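Local coordinates for protein alpha,alpha-trehalose-phosphate synthase (UDP-forming) (Burkholderia xenovorans, PDB 5V0T) that belongs to glycosyltransferase family 20, adopts the two-domain GT-B type of fold, and here holds uridine-5'-diphosphate in a pocket, at residues R260-T265 and R269-S274; R289-L294 and N303-L308; D323-L328 and I347-K352. All blocks are in the same frame, centred on the assembly; numbering follows the deposited sequence.

Contact 1. Residues R260-T265 and R269-S274. With EDO (1,2-ethanediol), chain K.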
loop_
_atom_site.group_PDB
_atom_site.type_symbol
_atom_site.label_atom_id
_atom_site.label_comp_id
_atom_site.label_asym_id
_atom_site.label_seq_id
_atom_site.Cartn_x
_atom_site.Cartn_y
_atom_site.Cartn_z
ATOM N N ARG A 260 4.643 -2.546 -27.442
ATOM C CA ARG A 260 5.039 -2.190 -28.803
ATOM C C ARG A 260 4.818 -0.705 -29.076
ATOM O O ARG A 260 5.673 -0.051 -29.683
ATOM C CB ARG A 260 4.282 -3.046 -29.828
ATOM C CG ARG A 260 4.786 -4.484 -29.937
ATOM C CD ARG A 260 4.151 -5.251 -31.108
ATOM N NE ARG A 260 2.722 -5.503 -30.908
ATOM C CZ ARG A 260 1.744 -4.733 -31.381
ATOM N NH1 ARG A 260 2.033 -3.647 -32.091
ATOM N NH2 ARG A 260 0.476 -5.050 -31.145
ATOM N N THR A 261 3.691 -0.142 -28.624
ATOM C CA THR A 261 3.465 1.279 -28.881
ATOM C C THR A 261 4.351 2.149 -27.997
ATOM O O THR A 261 4.812 3.207 -28.437
ATOM C CB THR A 261 1.986 1.656 -28.710
ATOM O OG1 THR A 261 1.615 1.614 -27.332
ATOM C CG2 THR A 261 1.098 0.702 -29.511
ATOM N N MET A 262 4.601 1.727 -26.752
ATOM C CA MET A 262 5.547 2.446 -25.892
ATOM C C MET A 262 6.933 2.518 -26.531
ATOM O O MET A 262 7.563 3.583 -26.564
ATOM C CB MET A 262 5.634 1.772 -24.519
ATOM C CG MET A 262 6.356 2.592 -23.451
ATOM S SD MET A 262 5.356 3.986 -22.844
ATOM C CE MET A 262 6.211 5.371 -23.593
ATOM N N LYS A 263 7.426 1.382 -27.032
ATOM C CA LYS A 263 8.729 1.357 -27.688
ATOM C C LYS A 263 8.768 2.305 -28.882
ATOM O O LYS A 263 9.739 3.049 -29.069
ATOM C CB LYS A 263 9.065 -0.069 -28.126
ATOM N N ALA A 264 7.726 2.281 -29.715
ATOM C CA ALA A 264 7.692 3.148 -30.885
ATOM C C ALA A 264 7.692 4.620 -30.487
ATOM O O ALA A 264 8.422 5.430 -31.070
ATOM C CB ALA A 264 6.463 2.820 -31.733
ATOM N N THR A 265 6.883 4.982 -29.485
ATOM C CA THR A 265 6.817 6.363 -29.019
ATOM C C THR A 265 8.166 6.855 -28.503
ATOM O O THR A 265 8.537 8.013 -28.729
ATOM C CB THR A 265 5.763 6.488 -27.913
ATOM O OG1 THR A 265 4.497 6.040 -28.402
ATOM C CG2 THR A 265 5.643 7.928 -27.442
ATOM N N ARG A 269 14.735 6.397 -26.744
ATOM C CA ARG A 269 14.926 7.136 -25.502
ATOM C C ARG A 269 14.751 6.188 -24.325
ATOM O O ARG A 269 13.972 5.235 -24.383
ATOM C CB ARG A 269 13.929 8.294 -25.386
ATOM C CG ARG A 269 14.099 9.359 -26.464
ATOM C CD ARG A 269 13.122 10.509 -26.260
ATOM N NE ARG A 269 13.212 11.452 -27.372
ATOM C CZ ARG A 269 12.241 11.682 -28.245
ATOM N NH1 ARG A 269 12.438 12.552 -29.233
ATOM N NH2 ARG A 269 11.078 11.059 -28.133
ATOM N N LYS A 270 15.485 6.447 -23.247
ATOM C CA LYS A 270 15.316 5.608 -22.076
ATOM C C LYS A 270 14.016 5.973 -21.365
ATOM O O LYS A 270 13.467 7.066 -21.539
ATOM C CB LYS A 270 16.519 5.738 -21.132
ATOM C CG LYS A 270 17.827 5.182 -21.772
ATOM C CD LYS A 270 18.961 5.109 -20.745
ATOM C CE LYS A 270 20.208 4.467 -21.369
ATOM N NZ LYS A 270 21.352 4.479 -20.412
ATOM N N LEU A 271 13.519 5.045 -20.560
ATOM C CA LEU A 271 12.228 5.212 -19.904
ATOM C C LEU A 271 12.393 5.160 -18.395
ATOM O O LEU A 271 12.881 4.164 -17.853
ATOM C CB LEU A 271 11.241 4.137 -20.360
ATOM C CG LEU A 271 9.869 4.153 -19.690
ATOM C CD1 LEU A 271 9.146 5.482 -19.975
ATOM C CD2 LEU A 271 9.052 2.975 -20.198
ATOM N N ILE A 272 11.990 6.233 -17.729
ATOM C CA ILE A 272 11.740 6.226 -16.293
ATOM C C ILE A 272 10.245 6.008 -16.091
ATOM O O ILE A 272 9.418 6.718 -16.676
ATOM C CB ILE A 272 12.199 7.546 -15.650
ATOM C CG1 ILE A 272 13.687 7.801 -15.941
ATOM C CG2 ILE A 272 11.887 7.558 -14.145
ATOM C CD1 ILE A 272 14.141 9.235 -15.610
ATOM N N MET A 273 9.881 5.034 -15.256
ATOM C CA MET A 273 8.472 4.703 -15.076
ATOM C C MET A 273 8.064 4.748 -13.608
ATOM O O MET A 273 8.780 4.256 -12.735
ATOM C CB MET A 273 8.158 3.323 -15.661
ATOM C CG MET A 273 6.669 2.926 -15.529
ATOM S SD MET A 273 6.367 1.483 -16.542
ATOM C CE MET A 273 4.636 1.161 -16.133
ATOM N N SER A 274 6.896 5.330 -13.350
ATOM C CA SER A 274 6.273 5.345 -12.035
ATOM C C SER A 274 4.808 4.950 -12.167
ATOM O O SER A 274 4.154 5.254 -13.172
ATOM C CB SER A 274 6.355 6.736 -11.378
ATOM O OG SER A 274 7.697 7.114 -11.067
HETATM C C1 EDO K . 8.229 10.166 -25.739
HETATM O O1 EDO K . 9.663 10.134 -25.719
HETATM C C2 EDO K . 7.770 11.605 -25.525
HETATM O O2 EDO K . 7.954 12.361 -26.734
#
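Met262, midway along helix 257-266, meets Leu271 on strand 270-275 through aliphatic carbon: Met262 CG lies 4.2 Å from Leu271 CD2, and both CB atoms point toward the other segment. Leu271 has CG anti to its backbone N (chi1 177°), which places CD2 against Met262 CG. This is a light touch, and the two segments bury only 100 Å² in all. The second approach is polar but is not a bond, since Arg269 NH2 stays 4.0 Å from Thr265 O, which sits obliquely to the guanidinium. A 1,2-ethanediol, probably from the crystallisation liquor, lies beside both groups. Arg269 NH2 donates to its O1 over 2.9 Å with a bent N-H...O angle of 140°, and the glycol oxygen lies at the edge of the guanidinium, near its plane. On the helix side Thr265 O (3.7 Å) and Thr265 CG2 (3.8 Å) both lie against the ethanediol C1, contacts without a hydrogen bond, so the molecule touches both segments. Thr345 N and Ser306 OG, outside the two segments, are also hydrogen-bonded to it.

Behind these groups, Arg269 runs extended from CG to NE; NE is tied to Asn303 O, and NH1 has a long, weak ion pair with Asp343. Thr265 is fixed by its own helix: OG1 donates to Thr261 O over 2.9 Å, coming from 35° above the carbonyl plane, while Thr265 N reaches the same oxygen from the opposite face.

Further out, Met262 also packs on Leu362 of helix 356-363, and Leu271 touches Leu308 of strand 305-310. Backbone bonds hold strand 270-275 between strands 305-310 and 368-371, so helix 257-266 leans, through Met262, on an inner strand of the parallel sheet, joined to it by a short turn.

Contact 2. Residues R289-L294 and N303-L308. With EDO (1,2-ethanediol), chain K.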
loop_
_atom_site.group_PDB
_atom_site.type_symbol
_atom_site.label_atom_id
_atom_site.label_comp_id
_atom_site.label_asym_id
_atom_site.label_seq_id
_atom_site.Cartn_x
_atom_site.Cartn_y
_atom_site.Cartn_z
ATOM N N ARG A 289 9.883 17.191 -9.462
ATOM C CA ARG A 289 10.920 18.211 -9.327
ATOM C C ARG A 289 12.325 17.632 -9.470
ATOM O O ARG A 289 13.227 18.319 -9.966
ATOM C CB ARG A 289 10.762 18.940 -7.985
ATOM C CG ARG A 289 9.500 19.788 -7.966
ATOM C CD ARG A 289 9.277 20.587 -6.687
ATOM N NE ARG A 289 8.073 21.393 -6.867
ATOM C CZ ARG A 289 7.558 22.213 -5.960
ATOM N NH1 ARG A 289 8.144 22.362 -4.782
ATOM N NH2 ARG A 289 6.451 22.884 -6.242
ATOM N N ALA A 290 12.540 16.390 -9.042
ATOM C CA ALA A 290 13.872 15.811 -9.202
ATOM C C ALA A 290 14.136 15.392 -10.646
ATOM O O ALA A 290 15.283 15.450 -11.097
ATOM C CB ALA A 290 14.040 14.625 -8.253
ATOM N N PHE A 291 13.097 14.978 -11.384
ATOM C CA PHE A 291 13.267 14.770 -12.817
ATOM C C PHE A 291 13.554 16.089 -13.519
ATOM O O PHE A 291 14.399 16.150 -14.416
ATOM C CB PHE A 291 12.024 14.094 -13.423
ATOM C CG PHE A 291 12.129 13.848 -14.927
ATOM C CD1 PHE A 291 13.094 12.990 -15.442
ATOM C CD2 PHE A 291 11.276 14.495 -15.823
ATOM C CE1 PHE A 291 13.197 12.768 -16.816
ATOM C CE2 PHE A 291 11.364 14.270 -17.201
ATOM C CZ PHE A 291 12.325 13.397 -17.702
ATOM N N GLU A 292 12.862 17.161 -13.126
ATOM C CA GLU A 292 13.190 18.478 -13.665
ATOM C C GLU A 292 14.632 18.877 -13.339
ATOM O O GLU A 292 15.346 19.423 -14.198
ATOM C CB GLU A 292 12.204 19.517 -13.122
ATOM C CG GLU A 292 12.540 20.969 -13.459
ATOM C CD GLU A 292 11.533 21.919 -12.822
ATOM O OE1 GLU A 292 11.078 22.875 -13.495
ATOM O OE2 GLU A 292 11.168 21.669 -11.657
ATOM N N ARG A 293 15.069 18.642 -12.097
ATOM C CA ARG A 293 16.448 18.952 -11.716
ATOM C C ARG A 293 17.442 18.118 -12.527
ATOM O O ARG A 293 18.518 18.604 -12.898
ATOM C CB ARG A 293 16.631 18.721 -10.205
ATOM C CG ARG A 293 18.011 19.056 -9.634
ATOM C CD ARG A 293 18.297 20.564 -9.611
ATOM N NE ARG A 293 17.200 21.336 -9.030
ATOM C CZ ARG A 293 17.019 21.551 -7.728
ATOM N NH1 ARG A 293 17.855 21.051 -6.816
ATOM N NH2 ARG A 293 15.982 22.267 -7.332
ATOM N N LEU A 294 17.099 16.856 -12.813
ATOM C CA LEU A 294 17.941 16.052 -13.706
ATOM C C LEU A 294 18.139 16.748 -15.051
ATOM O O LEU A 294 19.268 16.878 -15.543
ATOM C CB LEU A 294 17.321 14.666 -13.906
ATOM C CG LEU A 294 18.017 13.765 -14.943
ATOM C CD1 LEU A 294 19.410 13.358 -14.446
ATOM C CD2 LEU A 294 17.172 12.535 -15.301
ATOM N N ASN A 303 15.911 15.109 -24.413
ATOM C CA ASN A 303 15.469 14.370 -25.595
ATOM C C ASN A 303 16.016 12.944 -25.634
ATOM O O ASN A 303 15.869 12.260 -26.650
ATOM C CB ASN A 303 15.821 15.113 -26.901
ATOM C CG ASN A 303 14.702 15.044 -27.940
ATOM O OD1 ASN A 303 13.863 14.143 -27.897
ATOM N ND2 ASN A 303 14.688 15.995 -28.883
ATOM N N LYS A 304 16.634 12.463 -24.545
ATOM C CA LYS A 304 17.149 11.099 -24.486
ATOM C C LYS A 304 16.460 10.243 -23.433
ATOM O O LYS A 304 16.817 9.071 -23.278
ATOM C CB LYS A 304 18.661 11.107 -24.227
ATOM C CG LYS A 304 19.440 11.923 -25.252
ATOM C CD LYS A 304 19.040 11.539 -26.660
ATOM C CE LYS A 304 19.993 12.113 -27.705
ATOM N NZ LYS A 304 21.259 11.348 -27.794
ATOM N N VAL A 305 15.496 10.791 -22.699
ATOM C CA VAL A 305 14.774 10.046 -21.677
ATOM C C VAL A 305 13.392 10.670 -21.560
ATOM O O VAL A 305 13.213 11.864 -21.815
ATOM C CB VAL A 305 15.535 10.061 -20.322
ATOM C CG1 VAL A 305 15.747 11.491 -19.833
ATOM C CG2 VAL A 305 14.809 9.224 -19.248
ATOM N N SER A 306 12.408 9.853 -21.208
ATOM C CA SER A 306 11.079 10.337 -20.863
ATOM C C SER A 306 10.614 9.647 -19.591
ATOM O O SER A 306 11.053 8.543 -19.264
ATOM C CB SER A 306 10.058 10.092 -21.986
ATOM O OG SER A 306 10.169 11.087 -22.983
ATOM N N PHE A 307 9.728 10.333 -18.868
ATOM C CA PHE A 307 9.254 9.919 -17.553
ATOM C C PHE A 307 7.759 9.636 -17.705
ATOM O O PHE A 307 6.962 10.555 -17.935
ATOM C CB PHE A 307 9.565 11.011 -16.522
ATOM C CG PHE A 307 8.960 10.793 -15.155
ATOM C CD1 PHE A 307 8.585 9.530 -14.709
ATOM C CD2 PHE A 307 8.772 11.886 -14.303
ATOM C CE1 PHE A 307 8.009 9.355 -13.443
ATOM C CE2 PHE A 307 8.193 11.721 -13.028
ATOM C CZ PHE A 307 7.828 10.453 -12.602
ATOM N N LEU A 308 7.400 8.360 -17.643
ATOM C CA LEU A 308 6.009 7.927 -17.640
ATOM C C LEU A 308 5.519 7.851 -16.191
ATOM O O LEU A 308 6.005 7.027 -15.407
ATOM C CB LEU A 308 5.891 6.572 -18.340
ATOM C CG LEU A 308 4.510 5.908 -18.273
ATOM C CD1 LEU A 308 3.445 6.748 -18.983
ATOM C CD2 LEU A 308 4.568 4.484 -18.837
HETATM C C1 EDO K . 8.229 10.166 -25.739
HETATM O O1 EDO K . 9.663 10.134 -25.719
HETATM C C2 EDO K . 7.770 11.605 -25.525
HETATM O O2 EDO K . 7.954 12.361 -26.734
#
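Phe291 and Phe307 both carry CG anti to the backbone N (chi1 180° and 172°), which sets the edge of the Phe307 ring against the face of Phe291, the two side chains sliding past each other in opposite directions. Phe307 CB settles over the face of the Phe291 ring, 3.7 Å from its centroid and almost on the ring normal, a CH-pi contact. Beyond CB, the Phe307 ring turns its edge to the same face: Phe307 CD2 is 3.9 Å from Phe291 CG, and the centroids are 5.5 Å apart with planes at 63°, an edge-to-face pair. Val305, two residues earlier on the strand, meets the rim instead, its CG1 4.2 Å from Phe291 CE1 and near the ring plane. One aromatic ring is thus held on a face and at an edge by alternate residues of strand 305-310.

Ser306, between them, points away from the helix. Its OG shares a hydrogen bond of 2.9 Å with O1 of a 1,2-ethanediol and is also bonded to Thr345 O. Ile272 and Ile347 of the flanking strands also pack on Phe291, and all three touching residues are buried. Packing of this kind belongs to the beta-alpha-beta crossover from strand 270-275 through helix 284-297 to strand 305-310, part of the Rossmann-like parallel sheet of a GT-B domain.

Contact 3. Residues D323-L328 and I347-K352. With OXD (oxalic acid), chain O.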
loop_
_atom_site.group_PDB
_atom_site.type_symbol
_atom_site.label_atom_id
_atom_site.label_comp_id
_atom_site.label_asym_id
_atom_site.label_seq_id
_atom_site.Cartn_x
_atom_site.Cartn_y
_atom_site.Cartn_z
ATOM N N ASP A 323 -6.714 18.588 -4.322
ATOM C CA ASP A 323 -5.621 19.555 -4.202
ATOM C C ASP A 323 -4.308 18.976 -4.715
ATOM O O ASP A 323 -3.606 19.618 -5.501
ATOM C CB ASP A 323 -5.457 20.006 -2.743
ATOM C CG ASP A 323 -6.594 20.890 -2.259
ATOM O OD1 ASP A 323 -7.260 21.547 -3.086
ATOM O OD2 ASP A 323 -6.813 20.932 -1.030
ATOM N N ILE A 324 -3.935 17.778 -4.258
ATOM C CA ILE A 324 -2.653 17.228 -4.712
ATOM C C ILE A 324 -2.691 16.969 -6.210
ATOM O O ILE A 324 -1.669 17.106 -6.900
ATOM C CB ILE A 324 -2.251 15.961 -3.908
ATOM C CG1 ILE A 324 -0.886 15.405 -4.362
ATOM C CG2 ILE A 324 -3.314 14.844 -3.996
ATOM C CD1 ILE A 324 0.292 16.424 -4.221
ATOM N N ARG A 325 -3.859 16.607 -6.753
ATOM C CA ARG A 325 -3.943 16.434 -8.200
ATOM C C ARG A 325 -3.641 17.745 -8.916
ATOM O O ARG A 325 -2.846 17.779 -9.861
ATOM C CB ARG A 325 -5.322 15.911 -8.615
ATOM C CG ARG A 325 -5.499 15.864 -10.148
ATOM C CD ARG A 325 -6.969 15.568 -10.546
ATOM N NE ARG A 325 -7.149 15.453 -11.996
ATOM C CZ ARG A 325 -8.346 15.344 -12.569
ATOM N NH1 ARG A 325 -9.434 15.341 -11.806
ATOM N NH2 ARG A 325 -8.461 15.224 -13.889
ATOM N N LEU A 326 -4.268 18.839 -8.470
ATOM C CA LEU A 326 -4.028 20.140 -9.086
ATOM C C LEU A 326 -2.560 20.529 -9.012
ATOM O O LEU A 326 -1.992 21.041 -9.990
ATOM C CB LEU A 326 -4.881 21.207 -8.408
ATOM C CG LEU A 326 -6.383 21.185 -8.661
ATOM C CD1 LEU A 326 -7.070 22.166 -7.707
ATOM C CD2 LEU A 326 -6.673 21.549 -10.128
ATOM N N GLN A 327 -1.935 20.310 -7.858
ATOM C CA GLN A 327 -0.538 20.686 -7.713
ATOM C C GLN A 327 0.325 19.911 -8.696
ATOM O O GLN A 327 1.167 20.500 -9.387
ATOM C CB GLN A 327 -0.066 20.464 -6.277
ATOM C CG GLN A 327 1.358 20.969 -6.057
ATOM C CD GLN A 327 1.837 20.904 -4.618
ATOM O OE1 GLN A 327 1.300 20.157 -3.789
ATOM N NE2 GLN A 327 2.866 21.693 -4.315
ATOM N N LEU A 328 0.085 18.602 -8.814
ATOM C CA LEU A 328 0.905 17.754 -9.682
ATOM C C LEU A 328 0.717 18.112 -11.145
ATOM O O LEU A 328 1.678 18.095 -11.927
ATOM C CB LEU A 328 0.567 16.282 -9.464
ATOM C CG LEU A 328 1.500 15.303 -10.194
ATOM C CD1 LEU A 328 2.937 15.484 -9.645
ATOM C CD2 LEU A 328 1.004 13.855 -10.029
ATOM N N ILE A 347 7.586 14.563 -19.623
ATOM C CA ILE A 347 6.764 13.810 -18.670
ATOM C C ILE A 347 5.472 13.385 -19.362
ATOM O O ILE A 347 4.721 14.227 -19.872
ATOM C CB ILE A 347 6.462 14.617 -17.396
ATOM C CG1 ILE A 347 7.773 14.974 -16.668
ATOM C CG2 ILE A 347 5.510 13.819 -16.468
ATOM C CD1 ILE A 347 7.581 15.839 -15.408
ATOM N N LEU A 348 5.208 12.081 -19.361
ATOM C CA LEU A 348 3.976 11.498 -19.890
ATOM C C LEU A 348 3.111 11.179 -18.678
ATOM O O LEU A 348 3.310 10.163 -18.000
ATOM C CB LEU A 348 4.270 10.252 -20.729
ATOM C CG LEU A 348 5.346 10.453 -21.795
ATOM C CD1 LEU A 348 5.778 9.120 -22.401
ATOM C CD2 LEU A 348 4.823 11.399 -22.876
ATOM N N TYR A 349 2.179 12.072 -18.384
ATOM C CA TYR A 349 1.357 11.988 -17.185
ATOM C C TYR A 349 -0.007 11.458 -17.602
ATOM O O TYR A 349 -0.634 12.006 -18.516
ATOM C CB TYR A 349 1.258 13.361 -16.505
ATOM C CG TYR A 349 0.110 13.516 -15.515
ATOM C CD1 TYR A 349 0.103 12.823 -14.308
ATOM C CD2 TYR A 349 -0.958 14.358 -15.796
ATOM C CE1 TYR A 349 -0.954 12.968 -13.399
ATOM C CE2 TYR A 349 -2.024 14.500 -14.910
ATOM C CZ TYR A 349 -2.006 13.814 -13.705
ATOM O OH TYR A 349 -3.046 13.956 -12.829
ATOM N N ILE A 350 -0.443 10.363 -16.980
ATOM C CA ILE A 350 -1.686 9.711 -17.376
ATOM C C ILE A 350 -2.487 9.448 -16.109
ATOM O O ILE A 350 -2.043 8.689 -15.239
ATOM C CB ILE A 350 -1.448 8.401 -18.152
ATOM C CG1 ILE A 350 -0.475 8.620 -19.312
ATOM C CG2 ILE A 350 -2.771 7.883 -18.761
ATOM C CD1 ILE A 350 -0.233 7.363 -20.109
ATOM N N HIS A 351 -3.660 10.069 -16.011
ATOM C CA HIS A 351 -4.478 10.030 -14.800
ATOM C C HIS A 351 -5.571 8.969 -14.950
ATOM O O HIS A 351 -6.769 9.260 -14.938
ATOM C CB HIS A 351 -5.047 11.431 -14.523
ATOM C CG HIS A 351 -5.749 11.575 -13.203
ATOM N ND1 HIS A 351 -5.189 11.179 -12.008
ATOM C CD2 HIS A 351 -6.972 12.079 -12.897
ATOM C CE1 HIS A 351 -6.029 11.446 -11.020
ATOM N NE2 HIS A 351 -7.124 11.980 -11.533
ATOM N N LYS A 352 -5.129 7.715 -15.114
ATOM C CA LYS A 352 -6.011 6.581 -15.393
ATOM C C LYS A 352 -5.426 5.297 -14.810
ATOM O O LYS A 352 -4.215 5.171 -14.637
ATOM C CB LYS A 352 -6.238 6.387 -16.913
ATOM C CG LYS A 352 -7.051 7.500 -17.575
ATOM C CD LYS A 352 -7.315 7.223 -19.052
ATOM C CE LYS A 352 -6.500 8.145 -19.958
ATOM N NZ LYS A 352 -6.856 7.972 -21.402
HETATM C C1 OXD O . -6.321 4.163 -20.917
HETATM C C2 OXD O . -6.319 2.736 -20.614
HETATM O O3 OXD O . -7.093 4.609 -21.794
HETATM O O4 OXD O . -6.553 1.922 -21.534
HETATM O O5 OXD O . -5.535 4.905 -20.298
HETATM O O6 OXD O . -6.067 2.365 -19.446
#
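Arg325 and His351 cross at about a right angle, yet their flat ends lie fairly level, the guanidinium and imidazole planes being 29° apart. His351 CD2 sits over one face of the guanidinium, 3.3 Å above its plane and offset toward the rim. Arg325 NE is 3.5 Å from both CD2 and NE2 of His351. From the imidazole's side Arg325 NE approaches obliquely, so this is not a full parallel stack. Arg325 gets there by holding CG anti to its backbone N (chi1 174°) and running extended to NE.

Tyr349 also crosses Arg325 nearly at right angles, but here the planes are 46° apart and the touch is at the aliphatic part, with Tyr349 OH 4.1 Å from Arg325 CG. One turn along the helix, Leu328 CD2 approaches Tyr349 CE1 to 4.0 Å, oblique to the phenol ring. Arg325 and Leu328 thus meet Tyr349 from one side of its ring, at OH and at CE1.

The polar ends are settled by a third residue. Glu329 OE1 forms a salt bridge with Arg325 NE and a hydrogen bond with Tyr349 OH, so a single carboxylate oxygen holds both groups and probably restrains them. His351 ND1 is bonded to Ala311 O, which limits rotation of the imidazole. At the end of the segment, Lys352 NZ makes a weak 3.4 Å hydrogen bond to O3 of an oxalic acid, whose pocket Gln353 and Tyr354 complete.

Tyr349, like Ile347 two residues before it, faces the helical layer, where Leu328 also packs on Phe288 of helix 284-297. The contact unites helix 319-339 with edge strand 347-350 in a beta-alpha-beta unit that starts from strand 305-310. Ligands at the C-terminal end of a parallel sheet, where Lys352 lies, are common in Rossmann-like domains such as those of GT-B proteins.

Following the chain, contact 1 closes a turn of three residues between helix 257-266 and strand 270-275. Contact 2 then closes the eight-residue link from helix 284-297 to strand 305-310, and contact 3 the eighteen residues between its segments. They stand in series, with none enclosing or crossing another. All reach one parallel sheet, where strand 305-310 lies between 270-275 and 347-350: Ile272 O to Leu308 N (2.8 Å) and Phe307 O to Leu348 N (2.7 Å) are probable hydrogen bonds. Helices 284-297 and 319-339 share a layer on one face, while Met262 of contact 1 approaches the other, its CE 4.0 Å from Leu348 CD1.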